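Local coordinates for protein pyruvate synthase subunit PorC (Thermotoga maritima MSB8, PDB 2RAA) that serves as the gamma subunit of pyruvate synthase, the heterotetramer that makes acetyl-CoA and carbon dioxide from pyruvate and CoA while reducing ferredoxin, at residues A168-I173 / R191-G196; S34-L39 / M65-R70; V112-D117 / I131-A136; H25-Q30 / D92-S97. All coordinates share one frame; numbering follows the deposited sequence.

From the N terminus, strand 19-27 runs into the turn of contact 4, which closes a loop with 61 residues between the two segments. Contact 2 closes a 25-residue loop nested inside it, laying helix 32-45 on strand 64-72, and the two contacts meet where Met65 N lies 2.8 Å from Gly26 O. Contact 3 follows in series and pairs strands 109-113 and 130-134 of the same sheet across 13 residues, mostly helix 118-125; Glu93 of contact 4 reaches it through Thr114 and Lys116. Contact 1 comes last, closing a 17-residue loop between helices 166-176 and 183-199, and packs against contact 2 through Met38. Contacts 1 and 4 lie on opposite sides of the chain's centre.

Contact 1: A168-I173 / R191-G196; sequences AIEKRI and RALRRG
Around Glu170 and Leu193, whose CA atoms are 7.9 Å apart, the two helical segments run nearly antiparallel, their axes 10.6 Å apart at closest approach and their directions 158° apart. This is an antiparallel helix-helix packing between helices 166-176 and 183-199, consecutive helices of the C-terminal part of the chain, and its apolar centre is a single leucine set among three side chains. Leu193 projects from its helix with CG anti to the backbone N (chi1 177°), and both of its methyls meet Ile169. There the CG2 branch of Ile169 does the touching, 3.7 Å from Leu193 CD2, and the two side chains cross at about a right angle. One turn further along, Ile173 brings the tip of its longer branch, CD1, to 4.1 Å from Leu193 CB. The aliphatic part of Glu170 covers the leucine as well, its CG lying 3.7 Å from Leu193 CD2. Ile169 and Leu193 also touch Leu154 of helix 150-161, while Ile169 touches Ala42 and Ile173 touches Met38 of helix 32-45. The polar end of Glu170 continues past Leu193 to Arg194. Because the glutamate chain is extended beyond CG, its carboxylate can reach the neighbouring helix, where carboxylate and guanidinium planes stand 83° apart. Glu170 OE2 is 3.6 Å from Arg194 NE, a long salt bridge, and lies as near to the Arg194 CG methylene.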
loop_
_atom_site.group_PDB
_atom_site.type_symbol
_atom_site.label_atom_id
_atom_site.label_comp_id
_atom_site.label_asym_id
_atom_site.label_seq_id
_atom_site.Cartn_x
_atom_site.Cartn_y
_atom_site.Cartn_z
ATOM N N ALA A 168 9.182 5.018 11.250
ATOM C CA ALA A 168 8.193 6.111 11.208
ATOM C C ALA A 168 6.736 5.601 11.219
ATOM O O ALA A 168 5.854 6.229 11.791
ATOM C CB ALA A 168 8.425 6.987 9.991
ATOM N N ILE A 169 6.499 4.478 10.569
ATOM C CA ILE A 169 5.164 3.896 10.519
ATOM C C ILE A 169 4.895 3.170 11.797
ATOM O O ILE A 169 3.798 3.216 12.303
ATOM C CB ILE A 169 4.956 3.018 9.280
ATOM C CG1 ILE A 169 5.003 3.928 8.056
ATOM C CG2 ILE A 169 3.564 2.261 9.330
ATOM C CD1 ILE A 169 4.990 3.204 6.805
ATOM N N GLU A 170 5.924 2.563 12.366
ATOM C CA GLU A 170 5.785 1.944 13.643
ATOM C C GLU A 170 5.438 2.972 14.701
ATOM O O GLU A 170 4.541 2.737 15.508
ATOM C CB GLU A 170 7.052 1.189 13.992
ATOM C CG GLU A 170 7.273 -0.024 13.088
ATOM C CD GLU A 170 8.556 -0.788 13.411
ATOM O OE1 GLU A 170 9.206 -0.465 14.438
ATOM O OE2 GLU A 170 8.904 -1.713 12.634
ATOM N N LYS A 171 6.127 4.113 14.703
ATOM C CA LYS A 171 5.827 5.205 15.661
ATOM C C LYS A 171 4.347 5.590 15.534
ATOM O O LYS A 171 3.634 5.748 16.529
ATOM C CB LYS A 171 6.751 6.439 15.469
ATOM C CG LYS A 171 8.154 6.324 16.148
ATOM N N ARG A 172 3.891 5.696 14.294
ATOM C CA ARG A 172 2.485 5.935 14.002
ATOM C C ARG A 172 1.552 4.822 14.469
ATOM O O ARG A 172 0.465 5.099 14.980
ATOM C CB ARG A 172 2.303 6.240 12.499
ATOM C CG ARG A 172 2.225 7.730 12.269
ATOM C CD ARG A 172 0.796 8.135 12.579
ATOM N NE ARG A 172 0.656 9.339 13.383
ATOM C CZ ARG A 172 -0.519 9.755 13.862
ATOM N NH1 ARG A 172 -1.654 9.075 13.618
ATOM N NH2 ARG A 172 -0.574 10.854 14.592
ATOM N N ILE A 173 1.956 3.565 14.313
ATOM C CA ILE A 173 1.159 2.460 14.862
ATOM C C ILE A 173 1.040 2.628 16.379
ATOM O O ILE A 173 -0.049 2.491 16.918
ATOM C CB ILE A 173 1.728 1.079 14.467
ATOM C CG1 ILE A 173 1.513 0.840 12.964
ATOM C CG2 ILE A 173 1.057 -0.041 15.255
ATOM C CD1 ILE A 173 2.189 -0.436 12.449
ATOM N N ARG A 191 4.243 -6.212 13.977
ATOM C CA ARG A 191 4.698 -7.442 13.338
ATOM C C ARG A 191 4.083 -7.579 11.961
ATOM O O ARG A 191 4.727 -8.025 11.041
ATOM C CB ARG A 191 4.326 -8.660 14.146
ATOM C CG ARG A 191 5.172 -8.874 15.360
ATOM C CD ARG A 191 4.939 -10.279 15.913
ATOM N NE ARG A 191 3.696 -10.401 16.681
ATOM C CZ ARG A 191 3.577 -10.046 17.958
ATOM N NH1 ARG A 191 4.613 -9.533 18.613
ATOM N NH2 ARG A 191 2.416 -10.194 18.584
ATOM N N ALA A 192 2.818 -7.224 11.831
ATOM C CA ALA A 192 2.146 -7.298 10.534
ATOM C C ALA A 192 2.862 -6.367 9.547
ATOM O O ALA A 192 3.112 -6.734 8.401
ATOM C CB ALA A 192 0.655 -6.964 10.680
ATOM N N LEU A 193 3.258 -5.178 10.008
ATOM C CA LEU A 193 3.962 -4.239 9.137
ATOM C C LEU A 193 5.326 -4.822 8.740
ATOM O O LEU A 193 5.630 -4.911 7.570
ATOM C CB LEU A 193 4.089 -2.863 9.786
ATOM C CG LEU A 193 4.888 -1.818 8.990
ATOM C CD1 LEU A 193 4.058 -1.104 7.875
ATOM C CD2 LEU A 193 5.441 -0.832 9.963
ATOM N N ARG A 194 6.098 -5.271 9.730
ATOM C CA ARG A 194 7.401 -5.861 9.506
ATOM C C ARG A 194 7.364 -7.057 8.561
ATOM O O ARG A 194 8.200 -7.137 7.671
ATOM C CB ARG A 194 8.022 -6.298 10.825
ATOM C CG ARG A 194 8.390 -5.152 11.776
ATOM C CD ARG A 194 9.301 -5.660 12.899
ATOM N NE ARG A 194 9.069 -5.000 14.194
ATOM C CZ ARG A 194 8.511 -5.568 15.275
ATOM N NH1 ARG A 194 8.103 -6.842 15.275
ATOM N NH2 ARG A 194 8.372 -4.850 16.391
ATOM N N ARG A 195 6.428 -7.992 8.770
ATOM C CA ARG A 195 6.334 -9.140 7.903
ATOM C C ARG A 195 5.960 -8.792 6.454
ATOM O O ARG A 195 6.373 -9.507 5.534
ATOM C CB ARG A 195 5.403 -10.235 8.485
ATOM C CG ARG A 195 6.116 -11.177 9.516
ATOM C CD ARG A 195 5.265 -12.422 9.812
ATOM N NE ARG A 195 5.027 -13.261 8.614
ATOM C CZ ARG A 195 4.036 -14.154 8.491
ATOM N NH1 ARG A 195 3.170 -14.301 9.481
ATOM N NH2 ARG A 195 3.875 -14.866 7.362
ATOM N N GLY A 196 5.166 -7.742 6.208
ATOM C CA GLY A 196 4.939 -7.313 4.809
ATOM C C GLY A 196 6.251 -6.709 4.259
ATOM O O GLY A 196 6.596 -6.865 3.085
#

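Contact 2: S34-L39 / M65-R70; sequences SASQML and MRAFNR. With SO4 (sulfate ion), chain C.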
loop_
_atom_site.group_PDB
_atom_site.type_symbol
_atom_site.label_atom_id
_atom_site.label_comp_id
_atom_site.label_asym_id
_atom_site.label_seq_id
_atom_site.Cartn_x
_atom_site.Cartn_y
_atom_site.Cartn_z
ATOM N N SER A 34 -7.197 4.436 5.339
ATOM C CA SER A 34 -6.399 4.506 6.565
ATOM C C SER A 34 -4.913 4.300 6.322
ATOM O O SER A 34 -4.092 4.970 6.948
ATOM C CB SER A 34 -6.902 3.488 7.599
ATOM O OG SER A 34 -7.120 2.235 6.984
ATOM N N ALA A 35 -4.559 3.388 5.411
ATOM C CA ALA A 35 -3.155 3.075 5.136
ATOM C C ALA A 35 -2.484 4.282 4.493
ATOM O O ALA A 35 -1.356 4.661 4.843
ATOM C CB ALA A 35 -3.059 1.845 4.236
ATOM N N SER A 36 -3.203 4.857 3.538
ATOM C CA SER A 36 -2.861 6.090 2.897
ATOM C C SER A 36 -2.649 7.197 3.948
ATOM O O SER A 36 -1.614 7.873 3.954
ATOM C CB SER A 36 -3.981 6.446 1.943
ATOM O OG SER A 36 -3.743 7.693 1.368
ATOM N N GLN A 37 -3.602 7.358 4.865
ATOM C CA GLN A 37 -3.461 8.372 5.907
ATOM C C GLN A 37 -2.209 8.171 6.701
ATOM O O GLN A 37 -1.447 9.107 6.910
ATOM C CB GLN A 37 -4.655 8.379 6.861
ATOM C CG GLN A 37 -5.864 9.156 6.320
ATOM C CD GLN A 37 -5.641 10.659 6.397
ATOM O OE1 GLN A 37 -5.544 11.233 7.507
ATOM N NE2 GLN A 37 -5.541 11.311 5.224
HETATM N N MSE A 38 -1.985 6.935 7.114
HETATM C CA MSE A 38 -0.877 6.570 7.997
HETATM C C MSE A 38 0.482 6.836 7.383
HETATM O O MSE A 38 1.430 7.275 8.044
HETATM C CB MSE A 38 -1.010 5.078 8.334
HETATM C CG MSE A 38 -0.373 4.686 9.635
HETATM SE SE MSE A 38 -0.546 2.793 10.025
HETATM C CE MSE A 38 -2.250 2.271 9.168
ATOM N N LEU A 39 0.566 6.580 6.086
ATOM C CA LEU A 39 1.785 6.798 5.381
ATOM C C LEU A 39 2.011 8.305 5.408
ATOM O O LEU A 39 3.058 8.776 5.829
ATOM C CB LEU A 39 1.640 6.276 3.963
ATOM C CG LEU A 39 2.790 6.631 3.056
ATOM C CD1 LEU A 39 4.099 6.132 3.679
ATOM C CD2 LEU A 39 2.508 6.016 1.700
HETATM N N MSE A 65 -12.742 1.632 -4.705
HETATM C CA MSE A 65 -12.363 3.022 -4.461
HETATM C C MSE A 65 -10.839 3.206 -4.691
HETATM O O MSE A 65 -10.127 2.235 -5.029
HETATM C CB MSE A 65 -12.835 3.476 -3.055
HETATM C CG MSE A 65 -12.370 2.611 -1.855
HETATM SE SE MSE A 65 -10.442 2.774 -1.476
HETATM C CE MSE A 65 -10.486 4.448 -0.284
ATOM N N ARG A 66 -10.376 4.452 -4.558
ATOM C CA ARG A 66 -8.965 4.784 -4.665
ATOM C C ARG A 66 -8.590 5.678 -3.451
ATOM O O ARG A 66 -9.454 6.302 -2.816
ATOM C CB ARG A 66 -8.653 5.499 -6.000
ATOM C CG ARG A 66 -9.662 5.229 -7.108
ATOM C CD ARG A 66 -9.134 5.261 -8.562
ATOM N NE ARG A 66 -8.945 6.604 -9.128
ATOM C CZ ARG A 66 -9.900 7.385 -9.644
ATOM N NH1 ARG A 66 -11.171 7.002 -9.660
ATOM N NH2 ARG A 66 -9.578 8.581 -10.130
ATOM N N ALA A 67 -7.318 5.683 -3.100
ATOM C CA ALA A 67 -6.759 6.644 -2.160
ATOM C C ALA A 67 -5.473 7.118 -2.871
ATOM O O ALA A 67 -5.076 6.503 -3.839
ATOM C CB ALA A 67 -6.462 6.008 -0.819
ATOM N N PHE A 68 -4.838 8.195 -2.415
ATOM C CA PHE A 68 -3.695 8.769 -3.079
ATOM C C PHE A 68 -2.759 9.341 -2.065
ATOM O O PHE A 68 -3.212 9.841 -1.090
ATOM C CB PHE A 68 -4.175 9.951 -3.938
ATOM C CG PHE A 68 -5.251 9.579 -4.933
ATOM C CD1 PHE A 68 -6.586 9.612 -4.590
ATOM C CD2 PHE A 68 -4.925 9.194 -6.221
ATOM C CE1 PHE A 68 -7.556 9.240 -5.521
ATOM C CE2 PHE A 68 -5.907 8.836 -7.135
ATOM C CZ PHE A 68 -7.191 8.844 -6.787
ATOM N N ASN A 69 -1.452 9.268 -2.297
ATOM C CA ASN A 69 -0.471 9.986 -1.496
ATOM C C ASN A 69 0.431 10.741 -2.441
ATOM O O ASN A 69 0.792 10.212 -3.505
ATOM C CB ASN A 69 0.437 9.083 -0.658
ATOM C CG ASN A 69 -0.300 8.367 0.443
ATOM O OD1 ASN A 69 -0.727 7.271 0.230
ATOM N ND2 ASN A 69 -0.433 8.975 1.623
ATOM N N ARG A 70 0.759 11.971 -2.039
ATOM C CA ARG A 70 1.837 12.741 -2.621
ATOM C C ARG A 70 2.712 13.070 -1.454
ATOM O O ARG A 70 2.212 13.476 -0.395
ATOM C CB ARG A 70 1.346 14.001 -3.273
ATOM C CG ARG A 70 0.376 13.722 -4.420
ATOM C CD ARG A 70 0.244 14.956 -5.298
ATOM N NE ARG A 70 -0.424 14.678 -6.568
ATOM C CZ ARG A 70 -1.720 14.880 -6.816
ATOM N NH1 ARG A 70 -2.548 15.373 -5.891
ATOM N NH2 ARG A 70 -2.211 14.581 -8.014
HETATM S S SO4 C . -0.456 13.589 -11.299
HETATM O O1 SO4 C . -0.131 14.126 -12.615
HETATM O O2 SO4 C . -0.082 12.164 -11.315
HETATM O O3 SO4 C . 0.331 14.330 -10.316
HETATM O O4 SO4 C . -1.898 13.753 -11.072
#
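Asn69 and Ser36 meet through both ends of the asparagine amide. Asn69 ND2 donates to the backbone carbonyl Ser36 O at 2.8 Å, a nearly straight bond (170°) in which the acceptor lies in the amide plane while the nitrogen stands above the plane of the carbonyl. At the other end, Asn69 OD1 accepts from Trp24 NE1 of strand 19-27 and lies 3.3 Å from Ser36 OG. The serine hydroxyl is also 3.3 Å from Phe68 O. The ND2 bond joins helix 32-45 to strand 64-72, laid side by side in nearly the same direction (6°) as a helix packed on the mixed sheet of this alpha/beta fold. An alanine in place of Asn69 would probably leave Ser36 O and Trp24 NE1 without these partners. Van der Waals contacts complete the interface: Ser36 CB sits 3.7 Å from Ala67 CB, and Leu39 CD2 lies against the asparagine amide, 3.8 Å from Asn69 OD1. Away from the helix, Arg70 NH1 bonds to Gln51 OE1 of the adjoining strand, and Arg70 NH2 makes two weak hydrogen bonds to a sulfate ion, the shorter 3.2 Å to its O4.

Contact 3: V112-D117 / I131-A136; sequences VNTVKD and ICVVDA
Val112 and Val133 pair across two parallel strands, as do Asn113 and Val134 in the next pair. Three backbone hydrogen bonds join the strands: Val112 N to Cys132 O at 2.9 Å, Val134 N to Val112 O, and Thr114 N to Val134 O, the last two both 3.1 Å. CA-H...O contacts accompany them, from Val133 CA to Val112 O and from Asn113 CA to Val134 O. Among side-chain bonds, Asn113 extends the pairing past the strand ends: chi1 of 168° sets CG anti to the backbone N; from there OD1 accepts from Ala136 N at 2.9 Å, while ND2 is held by Ile91 O and Thr137 OG1, which fixes the turn of the amide. Thr114 OG1 takes Lys116 N in an ST turn (3.1 Å) and is also hydrogen-bonded to Glu93 OE1, while Glu93 OE2 forms a salt bridge with Lys116 NZ. Apolar contact comes from Thr114 CG2, lying 3.5 Å from Val133 CB. The strands belong to a beta-alpha-beta crossover through helix 118-125, whose Phe118 covers Val133. On the other face Asn113 and Val134 lie against Met153 of helix 150-161, and the Cys132-Cys202 disulfide ties strand 130-134 to the antiparallel edge strand 201-202.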
loop_
_atom_site.group_PDB
_atom_site.type_symbol
_atom_site.label_atom_id
_atom_site.label_comp_id
_atom_site.label_asym_id
_atom_site.label_seq_id
_atom_site.Cartn_x
_atom_site.Cartn_y
_atom_site.Cartn_z
ATOM N N VAL A 112 1.038 -5.562 -5.279
ATOM C CA VAL A 112 -0.239 -6.293 -5.197
ATOM C C VAL A 112 -0.290 -7.280 -4.036
ATOM O O VAL A 112 0.686 -7.931 -3.708
ATOM C CB VAL A 112 -0.566 -7.047 -6.537
ATOM C CG1 VAL A 112 -2.013 -7.539 -6.571
ATOM C CG2 VAL A 112 -0.332 -6.146 -7.752
ATOM N N ASN A 113 -1.471 -7.362 -3.424
ATOM C CA ASN A 113 -1.784 -8.294 -2.340
ATOM C C ASN A 113 -2.322 -9.484 -3.071
ATOM O O ASN A 113 -3.460 -9.479 -3.541
ATOM C CB ASN A 113 -2.877 -7.731 -1.409
ATOM C CG ASN A 113 -3.440 -8.773 -0.444
ATOM O OD1 ASN A 113 -2.738 -9.675 -0.018
ATOM N ND2 ASN A 113 -4.708 -8.607 -0.059
ATOM N N THR A 114 -1.497 -10.501 -3.211
ATOM C CA THR A 114 -1.916 -11.645 -3.968
ATOM C C THR A 114 -1.079 -12.815 -3.634
ATOM O O THR A 114 0.090 -12.666 -3.314
ATOM C CB THR A 114 -1.761 -11.390 -5.480
ATOM O OG1 THR A 114 -2.385 -12.456 -6.207
ATOM C CG2 THR A 114 -0.269 -11.242 -5.886
ATOM N N VAL A 115 -1.683 -13.990 -3.723
ATOM C CA VAL A 115 -0.936 -15.241 -3.574
ATOM C C VAL A 115 -0.446 -15.762 -4.938
ATOM O O VAL A 115 0.271 -16.735 -4.991
ATOM C CB VAL A 115 -1.772 -16.312 -2.872
ATOM C CG1 VAL A 115 -2.831 -16.881 -3.838
ATOM C CG2 VAL A 115 -0.866 -17.379 -2.319
ATOM N N LYS A 116 -0.821 -15.094 -6.028
ATOM C CA LYS A 116 -0.398 -15.477 -7.359
ATOM C C LYS A 116 0.954 -14.853 -7.730
ATOM O O LYS A 116 1.583 -14.202 -6.891
ATOM C CB LYS A 116 -1.517 -15.167 -8.333
ATOM C CG LYS A 116 -2.745 -16.005 -7.960
ATOM C CD LYS A 116 -3.973 -15.710 -8.779
ATOM C CE LYS A 116 -5.171 -16.510 -8.260
ATOM N NZ LYS A 116 -6.464 -15.891 -8.699
ATOM N N ASP A 117 1.411 -15.096 -8.962
ATOM C CA ASP A 117 2.778 -14.739 -9.403
ATOM C C ASP A 117 2.806 -13.571 -10.363
ATOM O O ASP A 117 1.754 -13.109 -10.832
ATOM C CB ASP A 117 3.472 -15.946 -10.073
ATOM C CG ASP A 117 2.776 -16.398 -11.365
ATOM O OD1 ASP A 117 1.592 -16.063 -11.590
ATOM O OD2 ASP A 117 3.409 -17.110 -12.157
ATOM N N ILE A 131 6.941 -5.550 -10.821
ATOM C CA ILE A 131 5.723 -5.994 -10.151
ATOM C C ILE A 131 6.146 -6.656 -8.851
ATOM O O ILE A 131 6.941 -7.575 -8.869
ATOM C CB ILE A 131 4.932 -7.033 -10.981
ATOM C CG1 ILE A 131 4.356 -6.377 -12.249
ATOM C CG2 ILE A 131 3.849 -7.687 -10.109
ATOM C CD1 ILE A 131 3.783 -7.343 -13.294
ATOM N N CYS A 132 5.630 -6.172 -7.727
ATOM C CA CYS A 132 5.940 -6.736 -6.422
ATOM C C CYS A 132 4.644 -7.341 -5.861
ATOM O O CYS A 132 3.569 -6.771 -6.049
ATOM C CB CYS A 132 6.476 -5.633 -5.517
ATOM S SG CYS A 132 7.771 -4.593 -6.259
ATOM N N VAL A 133 4.734 -8.495 -5.209
ATOM C CA VAL A 133 3.551 -9.182 -4.683
ATOM C C VAL A 133 3.840 -9.680 -3.268
ATOM O O VAL A 133 4.991 -9.977 -2.914
ATOM C CB VAL A 133 3.137 -10.414 -5.556
ATOM C CG1 VAL A 133 2.856 -10.021 -6.994
ATOM C CG2 VAL A 133 4.187 -11.531 -5.488
ATOM N N VAL A 134 2.798 -9.759 -2.446
ATOM C CA VAL A 134 2.973 -10.263 -1.075
ATOM C C VAL A 134 1.609 -10.721 -0.599
ATOM O O VAL A 134 0.611 -10.124 -0.938
ATOM C CB VAL A 134 3.505 -9.194 -0.119
ATOM C CG1 VAL A 134 2.579 -7.959 -0.104
ATOM C CG2 VAL A 134 3.775 -9.763 1.316
ATOM N N ASP A 135 1.570 -11.783 0.176
ATOM C CA ASP A 135 0.248 -12.316 0.663
ATOM C C ASP A 135 -0.095 -11.602 1.958
ATOM O O ASP A 135 0.127 -12.121 3.079
ATOM C CB ASP A 135 0.376 -13.822 0.866
ATOM C CG ASP A 135 -0.889 -14.455 1.352
ATOM O OD1 ASP A 135 -1.931 -13.746 1.413
ATOM O OD2 ASP A 135 -0.801 -15.645 1.705
ATOM N N ALA A 136 -0.608 -10.376 1.815
ATOM C CA ALA A 136 -0.790 -9.501 2.984
ATOM C C ALA A 136 -1.963 -9.998 3.788
ATOM O O ALA A 136 -1.934 -9.963 5.012
ATOM C CB ALA A 136 -1.005 -8.079 2.587
#

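Contact 4: H25-Q30 / D92-S97; sequences HGRAGQ and DETLLS. With SO4 (sulfate ion), chain B.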
loop_
_atom_site.group_PDB
_atom_site.type_symbol
_atom_site.label_atom_id
_atom_site.label_comp_id
_atom_site.label_asym_id
_atom_site.label_seq_id
_atom_site.Cartn_x
_atom_site.Cartn_y
_atom_site.Cartn_z
ATOM N N HIS A 25 -5.592 1.108 -4.782
ATOM C CA HIS A 25 -6.871 0.564 -5.235
ATOM C C HIS A 25 -7.292 -0.534 -4.280
ATOM O O HIS A 25 -6.560 -1.476 -4.038
ATOM C CB HIS A 25 -6.767 0.013 -6.635
ATOM C CG HIS A 25 -6.393 1.044 -7.643
ATOM N ND1 HIS A 25 -7.323 1.666 -8.449
ATOM C CD2 HIS A 25 -5.191 1.586 -7.955
ATOM C CE1 HIS A 25 -6.704 2.538 -9.228
ATOM N NE2 HIS A 25 -5.412 2.514 -8.944
ATOM N N GLY A 26 -8.478 -0.373 -3.726
ATOM C CA GLY A 26 -9.051 -1.320 -2.816
ATOM C C GLY A 26 -10.545 -1.102 -2.880
ATOM O O GLY A 26 -11.017 -0.253 -3.634
ATOM N N ARG A 27 -11.266 -1.887 -2.091
ATOM C CA ARG A 27 -12.716 -1.798 -1.966
ATOM C C ARG A 27 -13.034 -1.245 -0.581
ATOM O O ARG A 27 -12.311 -1.540 0.400
ATOM C CB ARG A 27 -13.350 -3.193 -2.069
ATOM C CG ARG A 27 -13.128 -3.957 -3.379
ATOM C CD ARG A 27 -13.844 -5.341 -3.389
ATOM N NE ARG A 27 -13.618 -6.062 -4.648
ATOM C CZ ARG A 27 -14.239 -5.787 -5.797
ATOM N NH1 ARG A 27 -15.147 -4.821 -5.885
ATOM N NH2 ARG A 27 -13.951 -6.480 -6.882
ATOM N N ALA A 28 -14.115 -0.475 -0.499
ATOM C CA ALA A 28 -14.616 0.034 0.778
ATOM C C ALA A 28 -14.593 -1.063 1.863
ATOM O O ALA A 28 -15.315 -2.062 1.754
ATOM C CB ALA A 28 -16.018 0.552 0.606
ATOM N N GLY A 29 -13.770 -0.859 2.897
ATOM C CA GLY A 29 -13.624 -1.777 4.024
ATOM C C GLY A 29 -12.243 -2.397 4.167
ATOM O O GLY A 29 -11.884 -2.889 5.250
ATOM N N GLN A 30 -11.439 -2.346 3.102
ATOM C CA GLN A 30 -10.136 -2.997 3.099
ATOM C C GLN A 30 -8.994 -2.114 3.629
ATOM O O GLN A 30 -7.842 -2.559 3.776
ATOM C CB GLN A 30 -9.862 -3.509 1.693
ATOM C CG GLN A 30 -10.811 -4.605 1.272
ATOM C CD GLN A 30 -10.743 -4.915 -0.205
ATOM O OE1 GLN A 30 -10.165 -4.167 -0.982
ATOM N NE2 GLN A 30 -11.361 -6.017 -0.605
ATOM N N ASP A 92 -6.568 -5.569 -3.363
ATOM C CA ASP A 92 -7.525 -6.658 -3.655
ATOM C C ASP A 92 -7.311 -7.168 -5.073
ATOM O O ASP A 92 -7.705 -6.483 -6.012
ATOM C CB ASP A 92 -8.950 -6.163 -3.471
ATOM C CG ASP A 92 -9.982 -7.226 -3.793
ATOM O OD1 ASP A 92 -9.647 -8.274 -4.385
ATOM O OD2 ASP A 92 -11.144 -7.014 -3.438
ATOM N N GLU A 93 -6.715 -8.361 -5.232
ATOM C CA GLU A 93 -6.304 -8.861 -6.579
ATOM C C GLU A 93 -7.438 -8.811 -7.595
ATOM O O GLU A 93 -7.252 -8.645 -8.791
ATOM C CB GLU A 93 -5.718 -10.281 -6.510
ATOM C CG GLU A 93 -6.620 -11.335 -5.874
ATOM C CD GLU A 93 -6.118 -12.764 -6.087
ATOM O OE1 GLU A 93 -5.023 -13.154 -5.545
ATOM O OE2 GLU A 93 -6.858 -13.499 -6.794
ATOM N N THR A 94 -8.626 -8.960 -7.057
ATOM C CA THR A 94 -9.841 -8.913 -7.807
ATOM C C THR A 94 -10.054 -7.668 -8.637
ATOM O O THR A 94 -10.780 -7.701 -9.622
ATOM C CB THR A 94 -10.955 -9.040 -6.834
ATOM O OG1 THR A 94 -11.418 -10.378 -6.904
ATOM C CG2 THR A 94 -12.026 -8.102 -7.144
ATOM N N LEU A 95 -9.426 -6.572 -8.246
ATOM C CA LEU A 95 -9.556 -5.311 -8.967
ATOM C C LEU A 95 -8.531 -5.151 -10.111
ATOM O O LEU A 95 -8.567 -4.142 -10.823
ATOM C CB LEU A 95 -9.405 -4.155 -7.967
ATOM C CG LEU A 95 -10.457 -4.129 -6.855
ATOM C CD1 LEU A 95 -10.053 -3.164 -5.811
ATOM C CD2 LEU A 95 -11.838 -3.775 -7.408
ATOM N N LEU A 96 -7.628 -6.122 -10.285
ATOM C CA LEU A 96 -6.586 -6.025 -11.295
ATOM C C LEU A 96 -7.210 -5.957 -12.686
ATOM O O LEU A 96 -8.109 -6.730 -13.007
ATOM C CB LEU A 96 -5.607 -7.201 -11.213
ATOM C CG LEU A 96 -4.507 -7.214 -10.133
ATOM C CD1 LEU A 96 -3.816 -8.575 -10.115
ATOM C CD2 LEU A 96 -3.457 -6.096 -10.320
ATOM N N SER A 97 -6.716 -5.025 -13.498
ATOM C CA SER A 97 -7.236 -4.745 -14.840
ATOM C C SER A 97 -6.298 -3.720 -15.455
ATOM O O SER A 97 -5.592 -3.024 -14.731
ATOM C CB SER A 97 -8.651 -4.149 -14.784
ATOM O OG SER A 97 -8.643 -2.774 -14.413
HETATM S S SO4 B . -11.395 2.205 3.355
HETATM O O1 SO4 B . -10.706 2.092 2.084
HETATM O O2 SO4 B . -11.753 0.840 3.746
HETATM O O3 SO4 B . -10.510 2.695 4.416
HETATM O O4 SO4 B . -12.523 3.091 3.111
#
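The turn that follows strand 19-27 meets the loop beyond strand 87-90 through Arg27, Gln30 and Asp92. One carboxylate oxygen, Asp92 OD2, takes two donors: Gln30 NE2 at 3.0 Å along a nearly straight line (170°), and Arg27 NE at 2.9 Å in a salt bridge whose hydrogen bond is weak. The glutamine nitrogen approaches from above the carboxylate plane, and guanidinium and carboxylate planes are 69° apart. Gln30 closes its own turn at the other end of the amide, where its OE1 accepts from Arg27 N at 2.8 Å. Residues Arg27 to Gln30 form a type II beta turn, with Gly29 at a position whose backbone angles would jam a side chain against the preceding carbonyl. Gly29 N donates to a sulfate ion (2.8 Å to O2), which Gly31 N and Tyr56 OH also bind. An alanine replacing Gln30 would probably leave Arg27 N without this acceptor and Asp92 OD2 with a weaker hold on the turn. Leu95 packs against Arg27 and Gly26: its CD2 sits over the centre of one guanidinium face of Arg27, 3.4 Å above the plane, and its CD1 touches Gly26 C at 3.6 Å.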